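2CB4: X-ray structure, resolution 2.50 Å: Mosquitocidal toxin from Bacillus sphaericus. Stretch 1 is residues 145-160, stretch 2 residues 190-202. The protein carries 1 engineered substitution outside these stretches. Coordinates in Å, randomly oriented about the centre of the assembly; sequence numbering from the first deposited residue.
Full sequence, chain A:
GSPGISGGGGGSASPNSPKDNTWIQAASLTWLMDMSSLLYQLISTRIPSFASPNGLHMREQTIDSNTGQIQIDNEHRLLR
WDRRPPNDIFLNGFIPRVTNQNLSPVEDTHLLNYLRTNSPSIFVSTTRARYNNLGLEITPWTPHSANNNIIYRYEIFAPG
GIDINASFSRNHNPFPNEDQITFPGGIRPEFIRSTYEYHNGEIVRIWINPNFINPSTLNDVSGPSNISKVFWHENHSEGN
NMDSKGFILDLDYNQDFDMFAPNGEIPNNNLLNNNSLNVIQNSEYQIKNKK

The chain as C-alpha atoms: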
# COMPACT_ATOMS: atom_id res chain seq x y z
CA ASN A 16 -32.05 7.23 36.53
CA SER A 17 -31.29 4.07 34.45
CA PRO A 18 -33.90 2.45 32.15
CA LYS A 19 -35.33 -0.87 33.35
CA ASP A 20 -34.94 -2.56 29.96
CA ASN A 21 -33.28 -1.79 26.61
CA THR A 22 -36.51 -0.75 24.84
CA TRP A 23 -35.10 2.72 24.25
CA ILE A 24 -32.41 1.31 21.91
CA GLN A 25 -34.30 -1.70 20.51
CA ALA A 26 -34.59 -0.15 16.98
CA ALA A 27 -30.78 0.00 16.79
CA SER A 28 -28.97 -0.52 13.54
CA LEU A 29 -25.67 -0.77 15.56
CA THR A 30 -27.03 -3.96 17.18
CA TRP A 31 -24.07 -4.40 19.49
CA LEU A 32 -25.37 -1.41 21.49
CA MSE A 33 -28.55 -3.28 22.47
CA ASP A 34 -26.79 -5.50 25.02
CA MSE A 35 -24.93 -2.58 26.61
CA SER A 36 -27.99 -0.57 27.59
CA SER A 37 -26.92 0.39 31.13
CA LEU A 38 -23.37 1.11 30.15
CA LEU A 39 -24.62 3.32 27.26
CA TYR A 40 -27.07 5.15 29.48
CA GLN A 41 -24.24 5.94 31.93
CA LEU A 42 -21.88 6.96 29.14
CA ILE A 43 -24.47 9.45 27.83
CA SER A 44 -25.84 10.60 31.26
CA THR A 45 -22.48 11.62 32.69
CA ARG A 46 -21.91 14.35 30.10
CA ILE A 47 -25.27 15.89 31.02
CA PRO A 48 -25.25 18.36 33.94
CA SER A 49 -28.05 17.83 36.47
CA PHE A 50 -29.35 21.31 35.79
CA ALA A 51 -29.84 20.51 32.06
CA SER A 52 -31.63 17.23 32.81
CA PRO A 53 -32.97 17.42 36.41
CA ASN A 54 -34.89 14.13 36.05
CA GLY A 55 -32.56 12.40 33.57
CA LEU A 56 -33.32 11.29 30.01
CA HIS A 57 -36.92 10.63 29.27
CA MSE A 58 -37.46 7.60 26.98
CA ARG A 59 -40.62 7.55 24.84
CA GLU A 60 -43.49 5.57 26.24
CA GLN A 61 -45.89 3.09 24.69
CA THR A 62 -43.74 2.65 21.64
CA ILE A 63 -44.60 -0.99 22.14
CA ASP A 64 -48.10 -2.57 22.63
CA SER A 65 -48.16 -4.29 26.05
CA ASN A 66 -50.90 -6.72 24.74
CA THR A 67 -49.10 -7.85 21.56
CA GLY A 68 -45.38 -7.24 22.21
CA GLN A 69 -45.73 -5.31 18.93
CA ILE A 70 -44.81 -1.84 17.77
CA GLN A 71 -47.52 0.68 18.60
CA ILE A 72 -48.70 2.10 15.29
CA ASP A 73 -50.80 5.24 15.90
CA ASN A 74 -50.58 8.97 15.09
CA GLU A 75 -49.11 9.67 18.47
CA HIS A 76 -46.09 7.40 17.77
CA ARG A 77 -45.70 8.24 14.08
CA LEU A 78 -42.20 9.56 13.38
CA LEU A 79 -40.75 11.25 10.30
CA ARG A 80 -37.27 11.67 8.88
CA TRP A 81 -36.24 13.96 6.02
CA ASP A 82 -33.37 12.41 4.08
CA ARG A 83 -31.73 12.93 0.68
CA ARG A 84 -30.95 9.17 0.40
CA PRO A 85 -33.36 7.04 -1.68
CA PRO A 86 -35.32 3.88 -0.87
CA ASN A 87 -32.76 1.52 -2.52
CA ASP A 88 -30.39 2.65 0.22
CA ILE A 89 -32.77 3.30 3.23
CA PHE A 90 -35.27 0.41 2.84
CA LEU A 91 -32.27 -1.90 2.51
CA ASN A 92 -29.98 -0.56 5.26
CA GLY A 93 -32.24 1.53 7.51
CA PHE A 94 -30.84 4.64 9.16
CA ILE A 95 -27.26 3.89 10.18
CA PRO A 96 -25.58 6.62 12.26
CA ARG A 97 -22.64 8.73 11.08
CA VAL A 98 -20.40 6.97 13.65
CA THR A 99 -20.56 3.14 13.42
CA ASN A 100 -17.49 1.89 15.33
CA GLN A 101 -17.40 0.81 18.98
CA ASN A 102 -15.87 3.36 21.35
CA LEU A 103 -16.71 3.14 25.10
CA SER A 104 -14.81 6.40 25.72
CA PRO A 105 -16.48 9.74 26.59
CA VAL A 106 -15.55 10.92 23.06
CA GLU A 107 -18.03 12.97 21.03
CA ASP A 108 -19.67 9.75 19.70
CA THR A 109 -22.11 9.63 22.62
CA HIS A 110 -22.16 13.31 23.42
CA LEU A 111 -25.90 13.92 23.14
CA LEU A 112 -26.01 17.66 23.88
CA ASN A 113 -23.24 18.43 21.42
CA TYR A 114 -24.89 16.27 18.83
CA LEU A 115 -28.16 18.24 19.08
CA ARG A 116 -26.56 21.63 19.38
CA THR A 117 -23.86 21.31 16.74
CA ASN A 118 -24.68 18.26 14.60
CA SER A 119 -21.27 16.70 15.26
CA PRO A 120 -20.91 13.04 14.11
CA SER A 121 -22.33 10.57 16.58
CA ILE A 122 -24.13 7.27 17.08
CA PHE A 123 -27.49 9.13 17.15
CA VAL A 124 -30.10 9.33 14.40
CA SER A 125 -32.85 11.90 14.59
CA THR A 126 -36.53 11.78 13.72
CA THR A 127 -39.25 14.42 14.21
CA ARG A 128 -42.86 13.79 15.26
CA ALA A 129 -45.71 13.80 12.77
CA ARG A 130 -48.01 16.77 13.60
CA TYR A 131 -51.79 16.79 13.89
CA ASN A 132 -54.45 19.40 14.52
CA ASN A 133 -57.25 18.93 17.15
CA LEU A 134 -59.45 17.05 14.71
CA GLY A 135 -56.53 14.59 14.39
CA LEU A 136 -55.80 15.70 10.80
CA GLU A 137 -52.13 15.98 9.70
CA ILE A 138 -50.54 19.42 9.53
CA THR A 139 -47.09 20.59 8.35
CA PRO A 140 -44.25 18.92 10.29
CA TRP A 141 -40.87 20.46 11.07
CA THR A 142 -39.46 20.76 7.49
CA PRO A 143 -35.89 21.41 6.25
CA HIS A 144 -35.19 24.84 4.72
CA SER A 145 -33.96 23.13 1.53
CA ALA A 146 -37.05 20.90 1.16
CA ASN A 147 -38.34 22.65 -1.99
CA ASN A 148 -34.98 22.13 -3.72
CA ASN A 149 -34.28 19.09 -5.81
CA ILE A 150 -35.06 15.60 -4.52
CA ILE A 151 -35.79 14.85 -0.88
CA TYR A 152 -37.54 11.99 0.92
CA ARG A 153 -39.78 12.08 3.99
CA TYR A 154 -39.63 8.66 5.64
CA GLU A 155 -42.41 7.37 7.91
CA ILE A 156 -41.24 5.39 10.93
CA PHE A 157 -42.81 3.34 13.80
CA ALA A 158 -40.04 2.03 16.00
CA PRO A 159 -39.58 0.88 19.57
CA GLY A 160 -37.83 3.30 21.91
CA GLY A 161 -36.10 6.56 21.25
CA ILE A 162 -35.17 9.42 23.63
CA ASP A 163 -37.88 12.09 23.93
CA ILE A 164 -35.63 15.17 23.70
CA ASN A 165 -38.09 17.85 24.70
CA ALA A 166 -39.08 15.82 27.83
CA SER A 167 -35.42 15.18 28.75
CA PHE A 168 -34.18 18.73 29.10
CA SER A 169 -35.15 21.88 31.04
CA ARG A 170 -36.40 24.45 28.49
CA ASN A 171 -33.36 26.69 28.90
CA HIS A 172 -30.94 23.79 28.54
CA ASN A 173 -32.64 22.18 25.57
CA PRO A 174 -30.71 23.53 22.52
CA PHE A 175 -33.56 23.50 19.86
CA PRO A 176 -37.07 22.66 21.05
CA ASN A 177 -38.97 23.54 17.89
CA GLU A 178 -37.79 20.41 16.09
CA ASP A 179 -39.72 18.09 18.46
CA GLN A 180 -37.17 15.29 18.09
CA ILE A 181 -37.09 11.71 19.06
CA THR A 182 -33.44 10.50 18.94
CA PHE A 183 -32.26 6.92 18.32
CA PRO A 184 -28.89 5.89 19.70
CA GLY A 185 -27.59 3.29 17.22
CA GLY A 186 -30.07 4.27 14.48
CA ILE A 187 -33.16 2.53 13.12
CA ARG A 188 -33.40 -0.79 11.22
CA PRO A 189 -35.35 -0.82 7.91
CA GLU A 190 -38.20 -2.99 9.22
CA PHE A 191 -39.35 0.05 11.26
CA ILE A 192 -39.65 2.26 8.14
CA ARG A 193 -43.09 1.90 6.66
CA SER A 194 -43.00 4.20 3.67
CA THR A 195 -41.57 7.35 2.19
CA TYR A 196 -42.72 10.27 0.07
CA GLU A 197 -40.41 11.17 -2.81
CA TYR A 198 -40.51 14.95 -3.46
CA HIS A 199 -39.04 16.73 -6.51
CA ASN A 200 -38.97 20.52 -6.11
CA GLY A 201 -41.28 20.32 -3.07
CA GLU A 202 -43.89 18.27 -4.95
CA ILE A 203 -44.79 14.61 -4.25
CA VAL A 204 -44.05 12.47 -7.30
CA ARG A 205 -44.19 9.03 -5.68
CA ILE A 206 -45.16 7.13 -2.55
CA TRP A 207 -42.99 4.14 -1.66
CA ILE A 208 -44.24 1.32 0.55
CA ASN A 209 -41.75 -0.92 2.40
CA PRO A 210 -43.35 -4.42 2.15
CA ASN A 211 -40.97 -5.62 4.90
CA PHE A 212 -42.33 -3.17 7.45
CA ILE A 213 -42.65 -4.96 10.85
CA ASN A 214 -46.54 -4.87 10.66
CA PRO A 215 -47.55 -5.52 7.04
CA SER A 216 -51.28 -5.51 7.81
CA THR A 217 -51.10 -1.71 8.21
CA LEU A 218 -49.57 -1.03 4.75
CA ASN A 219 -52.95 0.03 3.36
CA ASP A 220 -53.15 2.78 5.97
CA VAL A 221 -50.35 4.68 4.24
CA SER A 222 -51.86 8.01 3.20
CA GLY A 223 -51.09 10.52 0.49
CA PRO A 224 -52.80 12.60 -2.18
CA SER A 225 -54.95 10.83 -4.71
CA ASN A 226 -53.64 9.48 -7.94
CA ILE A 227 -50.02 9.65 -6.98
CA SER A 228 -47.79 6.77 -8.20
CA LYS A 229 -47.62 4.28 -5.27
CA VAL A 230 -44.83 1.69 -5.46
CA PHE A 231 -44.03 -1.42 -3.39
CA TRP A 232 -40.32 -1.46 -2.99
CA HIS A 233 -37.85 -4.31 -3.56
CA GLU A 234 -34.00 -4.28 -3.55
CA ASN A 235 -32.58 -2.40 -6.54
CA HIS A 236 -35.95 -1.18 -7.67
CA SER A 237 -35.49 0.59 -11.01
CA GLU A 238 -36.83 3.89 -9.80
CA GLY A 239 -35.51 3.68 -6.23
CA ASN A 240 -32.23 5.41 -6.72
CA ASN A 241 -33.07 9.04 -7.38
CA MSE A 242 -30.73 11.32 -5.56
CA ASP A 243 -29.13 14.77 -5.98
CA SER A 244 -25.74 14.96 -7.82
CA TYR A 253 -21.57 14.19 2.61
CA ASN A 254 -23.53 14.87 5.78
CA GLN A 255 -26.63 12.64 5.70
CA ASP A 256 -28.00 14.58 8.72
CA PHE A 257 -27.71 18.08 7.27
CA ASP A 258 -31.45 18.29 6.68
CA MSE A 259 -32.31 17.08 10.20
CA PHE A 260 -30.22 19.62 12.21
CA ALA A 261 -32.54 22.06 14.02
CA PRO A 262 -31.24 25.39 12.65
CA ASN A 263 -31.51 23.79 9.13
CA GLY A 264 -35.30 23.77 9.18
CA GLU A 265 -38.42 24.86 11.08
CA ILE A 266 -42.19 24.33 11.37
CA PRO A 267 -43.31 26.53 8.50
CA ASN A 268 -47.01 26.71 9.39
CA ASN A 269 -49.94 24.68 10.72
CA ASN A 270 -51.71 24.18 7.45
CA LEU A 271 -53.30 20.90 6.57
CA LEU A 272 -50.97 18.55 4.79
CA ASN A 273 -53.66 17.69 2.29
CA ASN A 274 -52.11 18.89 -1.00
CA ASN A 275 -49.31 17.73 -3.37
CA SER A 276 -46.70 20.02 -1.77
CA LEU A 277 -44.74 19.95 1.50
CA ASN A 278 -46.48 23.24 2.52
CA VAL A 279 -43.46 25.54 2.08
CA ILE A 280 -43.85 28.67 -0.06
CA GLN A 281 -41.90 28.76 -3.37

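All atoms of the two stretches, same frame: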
# COMPACT_ATOMS: atom_id res chain seq x y z
N SER A 145 -34.25 23.48 2.93
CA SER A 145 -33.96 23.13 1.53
C SER A 145 -34.98 22.18 0.90
O SER A 145 -34.77 21.72 -0.22
CB SER A 145 -32.62 22.42 1.50
OG SER A 145 -32.78 21.12 2.06
N ALA A 146 -36.06 21.86 1.62
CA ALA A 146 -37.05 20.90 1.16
C ALA A 146 -37.66 21.10 -0.24
O ALA A 146 -38.05 20.11 -0.90
CB ALA A 146 -38.16 20.69 2.24
N ASN A 147 -37.75 22.34 -0.68
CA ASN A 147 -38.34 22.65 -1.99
C ASN A 147 -37.32 22.53 -3.13
O ASN A 147 -37.64 22.71 -4.28
CB ASN A 147 -38.88 24.11 -1.99
CG ASN A 147 -40.32 24.22 -1.46
OD1 ASN A 147 -40.79 25.32 -1.19
ND2 ASN A 147 -41.03 23.10 -1.36
N ASN A 148 -36.07 22.25 -2.76
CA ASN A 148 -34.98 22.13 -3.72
C ASN A 148 -34.63 20.70 -4.03
O ASN A 148 -34.33 19.89 -3.13
CB ASN A 148 -33.71 22.86 -3.18
CG ASN A 148 -34.02 24.30 -2.73
OD1 ASN A 148 -34.02 24.61 -1.53
ND2 ASN A 148 -34.40 25.14 -3.68
N ASN A 149 -34.65 20.40 -5.33
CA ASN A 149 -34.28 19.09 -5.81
C ASN A 149 -35.10 17.95 -5.24
O ASN A 149 -36.31 18.08 -5.06
CB ASN A 149 -32.76 18.89 -5.67
CG ASN A 149 -31.95 20.05 -6.28
OD1 ASN A 149 -31.29 20.81 -5.57
ND2 ASN A 149 -32.06 20.22 -7.57
N ILE A 150 -34.43 16.82 -5.00
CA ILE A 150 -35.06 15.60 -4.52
C ILE A 150 -34.80 15.31 -3.05
O ILE A 150 -33.66 15.20 -2.60
CB ILE A 150 -34.52 14.38 -5.33
CG1 ILE A 150 -34.69 14.64 -6.83
CG2 ILE A 150 -35.21 13.06 -4.89
CD1 ILE A 150 -34.05 13.58 -7.73
N ILE A 151 -35.89 15.16 -2.29
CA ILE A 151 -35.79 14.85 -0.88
C ILE A 151 -36.88 13.83 -0.54
O ILE A 151 -37.94 13.77 -1.19
CB ILE A 151 -35.84 16.13 0.01
CG1 ILE A 151 -35.37 15.81 1.44
CG2 ILE A 151 -37.25 16.76 -0.01
CD1 ILE A 151 -35.09 17.01 2.28
N TYR A 152 -36.60 13.02 0.47
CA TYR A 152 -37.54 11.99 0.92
C TYR A 152 -38.00 12.28 2.35
O TYR A 152 -37.23 12.77 3.18
CB TYR A 152 -36.85 10.61 0.88
CG TYR A 152 -36.44 10.20 -0.53
CD1 TYR A 152 -37.32 9.47 -1.35
CD2 TYR A 152 -35.21 10.62 -1.08
CE1 TYR A 152 -36.98 9.15 -2.65
CE2 TYR A 152 -34.87 10.31 -2.40
CZ TYR A 152 -35.77 9.58 -3.18
OH TYR A 152 -35.45 9.22 -4.48
N ARG A 153 -39.25 11.95 2.64
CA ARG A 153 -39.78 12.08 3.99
C ARG A 153 -40.21 10.67 4.39
O ARG A 153 -41.24 10.17 3.96
CB ARG A 153 -40.99 13.02 4.03
CG ARG A 153 -41.30 13.54 5.47
CD ARG A 153 -42.66 14.24 5.45
NE ARG A 153 -43.69 13.26 5.57
CZ ARG A 153 -44.92 13.50 5.99
NH1 ARG A 153 -45.28 14.73 6.30
NH2 ARG A 153 -45.78 12.50 6.09
N TYR A 154 -39.37 10.02 5.19
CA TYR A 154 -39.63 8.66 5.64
C TYR A 154 -40.55 8.64 6.84
O TYR A 154 -40.44 9.50 7.73
CB TYR A 154 -38.29 7.94 5.97
CG TYR A 154 -37.45 7.66 4.74
CD1 TYR A 154 -37.60 6.46 4.04
CD2 TYR A 154 -36.52 8.61 4.24
CE1 TYR A 154 -36.85 6.19 2.89
CE2 TYR A 154 -35.76 8.34 3.08
CZ TYR A 154 -35.95 7.13 2.42
OH TYR A 154 -35.26 6.85 1.30
N GLU A 155 -41.43 7.62 6.85
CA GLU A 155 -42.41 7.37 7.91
C GLU A 155 -41.93 6.17 8.72
O GLU A 155 -41.71 5.08 8.20
CB GLU A 155 -43.79 7.08 7.32
CG GLU A 155 -44.86 6.75 8.35
CD GLU A 155 -46.09 6.15 7.71
OE1 GLU A 155 -45.94 5.27 6.82
OE2 GLU A 155 -47.20 6.59 8.04
N ILE A 156 -41.77 6.39 10.02
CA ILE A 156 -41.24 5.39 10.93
C ILE A 156 -42.14 5.09 12.15
O ILE A 156 -42.78 6.00 12.70
CB ILE A 156 -39.86 5.96 11.46
CG1 ILE A 156 -38.91 6.25 10.29
CG2 ILE A 156 -39.24 5.06 12.54
CD1 ILE A 156 -37.96 7.38 10.54
N PHE A 157 -42.12 3.83 12.58
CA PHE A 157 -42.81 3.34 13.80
C PHE A 157 -41.79 2.39 14.37
O PHE A 157 -41.56 1.33 13.83
CB PHE A 157 -44.11 2.60 13.49
CG PHE A 157 -45.20 3.50 12.93
CD1 PHE A 157 -45.99 4.27 13.79
CD2 PHE A 157 -45.41 3.59 11.55
CE1 PHE A 157 -47.00 5.08 13.28
CE2 PHE A 157 -46.41 4.40 11.04
CZ PHE A 157 -47.21 5.15 11.92
N ALA A 158 -41.12 2.81 15.42
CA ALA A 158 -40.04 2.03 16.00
C ALA A 158 -40.18 1.98 17.53
O ALA A 158 -40.77 2.87 18.15
CB ALA A 158 -38.67 2.74 15.64
N PRO A 159 -39.56 0.98 18.12
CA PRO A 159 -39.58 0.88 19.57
C PRO A 159 -38.52 1.84 20.10
O PRO A 159 -37.45 2.01 19.50
CB PRO A 159 -39.08 -0.57 19.82
CG PRO A 159 -38.25 -0.92 18.58
CD PRO A 159 -39.02 -0.25 17.48
N GLY A 160 -38.80 2.44 21.26
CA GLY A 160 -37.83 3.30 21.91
C GLY A 160 -37.69 4.71 21.41
O GLY A 160 -38.63 5.34 20.91
N GLU A 190 -36.87 -2.41 8.95
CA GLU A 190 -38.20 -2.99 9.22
C GLU A 190 -39.13 -2.05 10.00
O GLU A 190 -40.31 -2.30 10.10
CB GLU A 190 -38.10 -4.40 9.84
CG GLU A 190 -37.48 -4.44 11.25
CD GLU A 190 -36.00 -4.70 11.24
OE1 GLU A 190 -35.36 -4.41 10.20
OE2 GLU A 190 -35.48 -5.17 12.27
N PHE A 191 -38.58 -0.96 10.53
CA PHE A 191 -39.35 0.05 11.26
C PHE A 191 -39.73 1.26 10.38
O PHE A 191 -40.31 2.24 10.87
CB PHE A 191 -38.55 0.51 12.48
CG PHE A 191 -38.24 -0.61 13.42
CD1 PHE A 191 -39.30 -1.41 13.92
CD2 PHE A 191 -36.94 -0.93 13.76
CE1 PHE A 191 -39.03 -2.48 14.76
CE2 PHE A 191 -36.67 -2.01 14.59
CZ PHE A 191 -37.73 -2.80 15.08
N ILE A 192 -39.38 1.19 9.10
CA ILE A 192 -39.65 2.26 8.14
C ILE A 192 -40.75 1.75 7.24
O ILE A 192 -40.56 0.81 6.46
CB ILE A 192 -38.37 2.69 7.36
CG1 ILE A 192 -37.16 2.76 8.31
CG2 ILE A 192 -38.60 4.01 6.63
CD1 ILE A 192 -35.83 3.09 7.63
N ARG A 193 -41.93 2.35 7.40
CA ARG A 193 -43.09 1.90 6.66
C ARG A 193 -43.21 2.39 5.23
O ARG A 193 -43.66 1.66 4.35
CB ARG A 193 -44.39 2.25 7.43
CG ARG A 193 -45.61 1.61 6.72
CD ARG A 193 -46.82 1.55 7.62
NE ARG A 193 -47.44 2.85 7.73
CZ ARG A 193 -48.53 3.11 8.44
NH1 ARG A 193 -49.13 2.13 9.08
NH2 ARG A 193 -49.02 4.34 8.49
N SER A 194 -42.87 3.64 5.00
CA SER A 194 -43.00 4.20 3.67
C SER A 194 -42.17 5.46 3.56
O SER A 194 -41.54 5.91 4.51
CB SER A 194 -44.49 4.57 3.45
OG SER A 194 -44.92 5.63 4.34
N THR A 195 -42.23 6.07 2.39
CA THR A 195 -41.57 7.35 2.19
C THR A 195 -42.24 8.11 1.04
O THR A 195 -42.77 7.50 0.12
CB THR A 195 -40.02 7.25 1.98
OG1 THR A 195 -39.44 8.55 2.14
CG2 THR A 195 -39.66 6.71 0.59
N TYR A 196 -42.22 9.42 1.13
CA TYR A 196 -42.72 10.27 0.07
C TYR A 196 -41.48 10.74 -0.67
O TYR A 196 -40.53 11.22 -0.05
CB TYR A 196 -43.32 11.56 0.62
CG TYR A 196 -44.67 11.41 1.23
CD1 TYR A 196 -45.44 10.29 0.98
CD2 TYR A 196 -45.17 12.39 2.06
CE1 TYR A 196 -46.69 10.14 1.57
CE2 TYR A 196 -46.42 12.27 2.62
CZ TYR A 196 -47.18 11.14 2.38
OH TYR A 196 -48.42 11.03 2.96
N GLU A 197 -41.50 10.66 -1.99
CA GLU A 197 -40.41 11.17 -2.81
C GLU A 197 -40.87 12.52 -3.35
O GLU A 197 -41.84 12.61 -4.10
CB GLU A 197 -40.11 10.23 -3.97
CG GLU A 197 -39.07 10.77 -4.91
CD GLU A 197 -38.63 9.75 -5.94
OE1 GLU A 197 -38.99 8.56 -5.83
OE2 GLU A 197 -37.91 10.14 -6.86
N TYR A 198 -40.17 13.59 -2.97
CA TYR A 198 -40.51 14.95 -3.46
C TYR A 198 -39.47 15.41 -4.46
O TYR A 198 -38.28 15.18 -4.26
CB TYR A 198 -40.42 15.97 -2.31
CG TYR A 198 -41.47 15.84 -1.23
CD1 TYR A 198 -42.68 16.49 -1.35
CD2 TYR A 198 -41.23 15.10 -0.06
CE1 TYR A 198 -43.67 16.39 -0.35
CE2 TYR A 198 -42.20 15.02 0.96
CZ TYR A 198 -43.41 15.68 0.81
OH TYR A 198 -44.40 15.61 1.79
N HIS A 199 -39.93 16.11 -5.50
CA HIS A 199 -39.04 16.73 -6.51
C HIS A 199 -39.52 18.17 -6.51
O HIS A 199 -40.70 18.44 -6.75
CB HIS A 199 -39.25 16.14 -7.92
CG HIS A 199 -38.78 14.73 -8.06
ND1 HIS A 199 -38.70 14.08 -9.28
CD2 HIS A 199 -38.38 13.82 -7.14
CE1 HIS A 199 -38.28 12.85 -9.10
NE2 HIS A 199 -38.06 12.66 -7.81
N ASN A 200 -38.62 19.10 -6.18
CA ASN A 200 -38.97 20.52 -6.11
C ASN A 200 -40.12 20.83 -5.16
O ASN A 200 -40.91 21.76 -5.43
CB ASN A 200 -39.30 21.12 -7.48
CG ASN A 200 -38.35 20.68 -8.54
OD1 ASN A 200 -38.73 20.57 -9.71
ND2 ASN A 200 -37.13 20.37 -8.15
N GLY A 201 -40.24 20.07 -4.07
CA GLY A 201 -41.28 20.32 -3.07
C GLY A 201 -42.61 19.73 -3.41
O GLY A 201 -43.57 19.95 -2.68
N GLU A 202 -42.66 18.95 -4.49
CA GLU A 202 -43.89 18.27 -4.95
C GLU A 202 -43.75 16.75 -4.87
O GLU A 202 -42.74 16.20 -5.29
CB GLU A 202 -44.18 18.65 -6.42
CG GLU A 202 -44.44 20.15 -6.62
CD GLU A 202 -45.60 20.68 -5.77
OE1 GLU A 202 -46.72 20.13 -5.86
OE2 GLU A 202 -45.39 21.66 -5.02
O HOH W 1 -38.13 18.52 -3.05
O HOH W 2 -48.40 12.07 5.47
O HOH W 3 -44.50 17.20 4.52

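The two stretches pair as antiparallel strands and bury 1211 Å² between them, summed over both sides. On the sheet face that carries Tyr154, Thr195, Ile156 and Ile192, the contact is largely apolar. Tyr154 (chi1 m) lays its ring beside Thr195, whose CB sits over one face, 3.7 Å from the ring centroid, in a CH-pi contact. Ile192 CG2 packs against Tyr154 CD1 at 3.7 Å and reaches Ile156 CG1 at 4.3 Å, so that this one methyl touches both residues. On the same face Tyr152 CE1 lies 3.5 Å from Glu197 CG, in the aliphatic part of that side chain.

Beyond the strand, Phe191 points toward stretch 1. Pro159 CD lies over its ring, 3.7 Å from the centroid, offering its hydrogens to the ring face, and Ala158 CB approaches Phe191 CB at 3.9 Å. The backbone closes this end too, with Phe157 N donating to Phe191 O at 3.0 Å.

Main-chain hydrogen bonds run along the ladder. Ile151 and Tyr198 exchange a pair, Ile151 N to Tyr198 O at 3.1 Å and Tyr198 N to Ile151 O at 2.9 Å, and Arg153 and Tyr196 do likewise, Arg153 N to Tyr196 O and Tyr196 N to Arg153 O both measuring 3.1 Å. Thr195 OG1 adds a weak bond to Arg153 O at 3.0 Å.

The opposite face is more polar. Arg153, t at chi1 and chi2 and turned to p at chi3, places its guanidinium beside Tyr196, with CE2 of that ring over one guanidinium face, 3.5 Å from Arg153 NH2, while Arg153 CB meets the edge of the Tyr198 ring. Glu155, buried, has its charge answered: OE2 forms a salt bridge with Arg193 NH2 at 2.9 Å, and OE1 accepts from Arg193 NE at 3.0 Å and from Ser194 OG at 2.7 Å. Phe157 CE2 lies over one face of the Arg193 guanidinium, and Glu155 OE2 lies at its edge.

At the more exposed end, Ile150 CG1 lies over the His199 ring, 4.1 Å from its centroid, and His199 NE2 is held by Glu197 OE2 at 2.7 Å. Asn200 N, in the type I' turn from His199 to Glu202, donates across to Asn149 O at 2.8 Å. Gly201, at positive phi, suits this turn. A water bridges the two stretches here, donating to Ala146 O and Asn149 O, each at 2.7 Å, and accepting from Gly201 N at 2.8 Å.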